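ABC transporter, substrate binding protein (Mannopine) (Agrobacterium fabrum, PDB 5L9S) serves as a periplasmic substrate-binding protein of an ABC transporter, probably capturing the opine mannopine for uptake, and is captured here open and without ligand. Local coordinates at residues 279-284 against 293-298. Residues are numbered along the deposited sequence; the frame is centred on the assembly and turned at random.
Sequences KAISQM and PSAADV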
ATOM      1  N   LYS A 279      -7.240 -10.885 -12.774  1.00 48.27           N
ATOM      2  CA  LYS A 279      -6.599 -11.666 -13.816  1.00 49.83           C
ATOM      3  C   LYS A 279      -5.097 -11.566 -13.671  1.00 54.79           C
ATOM      4  O   LYS A 279      -4.436 -12.590 -13.804  1.00 56.43           O
ATOM      5  CB  LYS A 279      -7.043 -11.208 -15.229  1.00 55.32           C
ATOM      6  CG  LYS A 279      -6.681 -12.171 -16.360  1.00 72.27           C
ATOM      7  CD  LYS A 279      -7.813 -12.297 -17.371  1.00 87.82           C
ATOM      8  CE  LYS A 279      -7.909 -13.702 -17.938  1.00101.64           C
ATOM      9  NZ  LYS A 279      -6.994 -13.922 -19.090  1.00107.46           N
ATOM     10  N   ALA A 280      -4.558 -10.348 -13.401  1.00 49.55           N
ATOM     11  CA  ALA A 280      -3.125 -10.093 -13.216  1.00 47.34           C
ATOM     12  C   ALA A 280      -2.587 -10.866 -12.014  1.00 49.80           C
ATOM     13  O   ALA A 280      -1.522 -11.459 -12.146  1.00 50.39           O
ATOM     14  CB  ALA A 280      -2.855  -8.602 -13.064  1.00 47.01           C
ATOM     15  N   ILE A 281      -3.339 -10.911 -10.872  1.00 45.12           N
ATOM     16  CA  ILE A 281      -2.972 -11.665  -9.665  1.00 44.57           C
ATOM     17  C   ILE A 281      -2.741 -13.149 -10.016  1.00 55.05           C
ATOM     18  O   ILE A 281      -1.712 -13.717  -9.647  1.00 55.47           O
ATOM     19  CB  ILE A 281      -3.997 -11.511  -8.479  1.00 45.97           C
ATOM     20  CG1 ILE A 281      -3.959 -10.114  -7.853  1.00 45.37           C
ATOM     21  CG2 ILE A 281      -3.777 -12.571  -7.389  1.00 45.43           C
ATOM     22  CD1 ILE A 281      -5.260  -9.667  -7.182  1.00 46.49           C
ATOM     23  N   SER A 282      -3.694 -13.763 -10.724  1.00 55.55           N
ATOM     24  CA  SER A 282      -3.630 -15.173 -11.095  1.00 57.85           C
ATOM     25  C   SER A 282      -2.617 -15.471 -12.218  1.00 64.42           C
ATOM     26  O   SER A 282      -2.110 -16.591 -12.305  1.00 66.29           O
ATOM     27  CB  SER A 282      -5.015 -15.660 -11.494  1.00 63.21           C
ATOM     28  OG  SER A 282      -5.462 -14.965 -12.645  1.00 71.95           O
ATOM     29  N   GLN A 283      -2.344 -14.475 -13.072  1.00 60.30           N
ATOM     30  CA  GLN A 283      -1.438 -14.535 -14.221  1.00 61.56           C
ATOM     31  C   GLN A 283       0.040 -14.487 -13.829  1.00 65.79           C
ATOM     32  O   GLN A 283       0.897 -14.715 -14.693  1.00 67.42           O
ATOM     33  CB  GLN A 283      -1.713 -13.334 -15.122  1.00 63.55           C
ATOM     34  CG  GLN A 283      -1.922 -13.656 -16.570  1.00 83.94           C
ATOM     35  CD  GLN A 283      -2.272 -12.396 -17.309  1.00108.58           C
ATOM     36  OE1 GLN A 283      -3.394 -12.221 -17.792  1.00108.47           O
ATOM     37  NE2 GLN A 283      -1.318 -11.486 -17.396  1.00 98.56           N
ATOM     38  N   MET A 284       0.353 -14.124 -12.569  1.00 59.92           N
ATOM     39  CA  MET A 284       1.740 -14.026 -12.112  1.00 59.21           C
ATOM     40  C   MET A 284       2.393 -15.388 -11.987  1.00 64.03           C
ATOM     41  O   MET A 284       1.688 -16.385 -11.813  1.00 63.18           O
ATOM     42  CB  MET A 284       1.858 -13.213 -10.807  1.00 59.90           C
ATOM     43  CG  MET A 284       1.678 -11.715 -11.033  1.00 63.61           C
ATOM     44  SD  MET A 284       1.709 -10.595  -9.608  1.00 66.07           S
ATOM     45  CE  MET A 284       0.528 -11.328  -8.549  1.00 63.36           C
ATOM     46  N   PRO A 293      -0.991 -12.461  -1.474  1.00 35.87           N
ATOM     47  CA  PRO A 293      -2.368 -12.922  -1.229  1.00 35.59           C
ATOM     48  C   PRO A 293      -3.091 -13.225  -2.553  1.00 38.79           C
ATOM     49  O   PRO A 293      -2.843 -12.618  -3.619  1.00 38.13           O
ATOM     50  CB  PRO A 293      -3.022 -11.723  -0.527  1.00 36.71           C
ATOM     51  CG  PRO A 293      -2.245 -10.537  -1.008  1.00 40.09           C
ATOM     52  CD  PRO A 293      -0.826 -11.035  -1.092  1.00 35.54           C
ATOM     53  N   SER A 294      -4.007 -14.174  -2.508  1.00 35.18           N
ATOM     54  CA  SER A 294      -4.813 -14.509  -3.678  1.00 35.20           C
ATOM     55  C   SER A 294      -5.915 -13.437  -3.821  1.00 43.58           C
ATOM     56  O   SER A 294      -6.072 -12.627  -2.909  1.00 45.37           O
ATOM     57  CB  SER A 294      -5.440 -15.881  -3.471  1.00 34.39           C
ATOM     58  OG  SER A 294      -6.407 -15.771  -2.442  1.00 37.86           O
ATOM     59  N   ALA A 295      -6.713 -13.477  -4.891  1.00 40.65           N
ATOM     60  CA  ALA A 295      -7.848 -12.575  -5.049  1.00 40.46           C
ATOM     61  C   ALA A 295      -8.931 -12.866  -3.958  1.00 43.71           C
ATOM     62  O   ALA A 295      -9.524 -11.923  -3.438  1.00 45.05           O
ATOM     63  CB  ALA A 295      -8.445 -12.700  -6.444  1.00 42.44           C
ATOM     64  N   ALA A 296      -9.129 -14.133  -3.559  1.00 37.81           N
ATOM     65  CA  ALA A 296     -10.079 -14.482  -2.477  1.00 37.62           C
ATOM     66  C   ALA A 296      -9.600 -13.961  -1.085  1.00 44.80           C
ATOM     67  O   ALA A 296     -10.437 -13.617  -0.249  1.00 45.44           O
ATOM     68  CB  ALA A 296     -10.316 -15.977  -2.431  1.00 38.89           C
ATOM     69  N   ASP A 297      -8.261 -13.876  -0.843  1.00 42.34           N
ATOM     70  CA  ASP A 297      -7.739 -13.321   0.417  1.00 41.03           C
ATOM     71  C   ASP A 297      -8.078 -11.845   0.438  1.00 45.35           C
ATOM     72  O   ASP A 297      -8.622 -11.380   1.437  1.00 46.19           O
ATOM     73  CB  ASP A 297      -6.211 -13.508   0.578  1.00 41.53           C
ATOM     74  CG  ASP A 297      -5.706 -14.939   0.721  1.00 49.24           C
ATOM     75  OD1 ASP A 297      -6.254 -15.691   1.571  1.00 51.86           O
ATOM     76  OD2 ASP A 297      -4.723 -15.289   0.037  1.00 48.56           O
ATOM     77  N   VAL A 298      -7.840 -11.130  -0.692  1.00 42.26           N
ATOM     78  CA  VAL A 298      -8.133  -9.698  -0.849  1.00 42.85           C
ATOM     79  C   VAL A 298      -9.645  -9.399  -0.600  1.00 51.58           C
ATOM     80  O   VAL A 298      -9.953  -8.499   0.176  1.00 54.35           O
ATOM     81  CB  VAL A 298      -7.606  -9.099  -2.189  1.00 46.39           C
ATOM     82  CG1 VAL A 298      -7.862  -7.597  -2.274  1.00 46.69           C
ATOM     83  CG2 VAL A 298      -6.120  -9.397  -2.411  1.00 44.23           C
TER
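Ile281 is the one residue of 279-284 that reaches 293-298, and it does so by van der Waals contact. Its CG2 methyl meets the backbone where the second helix begins. Ile281 CG2 lies 3.9 Å from Pro293 O and 4.0 Å from Ala295 N. CG2 stands anti to the backbone N, with CG1 beside that N (chi1 -71°), and the two branches divide the work. While CG2 touches the main chain, Ile281 CD1 comes within 4.5 Å of Ala295 CB, an apolar contact. The contact is small, burying 121 Å² in all, and the side chain of one helix meets the residues leading into the next.

Ser282, Ser294 and Asp297 make side-chain hydrogen bonds within their own segments. Ser294 and Asp297 form a capping box at the start of helix 295-300. Asp297 N gives a hydrogen bond to Ser294 OG, 3.1 Å long. In return Ser294 N donates to Asp297 OD2 at 2.9 Å, nearly straight at 166°, on the anti side of the carboxylate. The pair probably helps hold the helix start that Ile281 touches. On the other helix, Ser282 OG donates to Lys279 O from above the carbonyl plane, at 2.8 Å.

Helix 278-283 carries Ile281 against Leu95 and Pro275 as well, and Ala280 and Met284 rest on helix 261-271. Helix 295-300 and the residues before it lie against strand 224-240: Pro293 and Asp297 touch Tyr228, and Val298 touches Leu233.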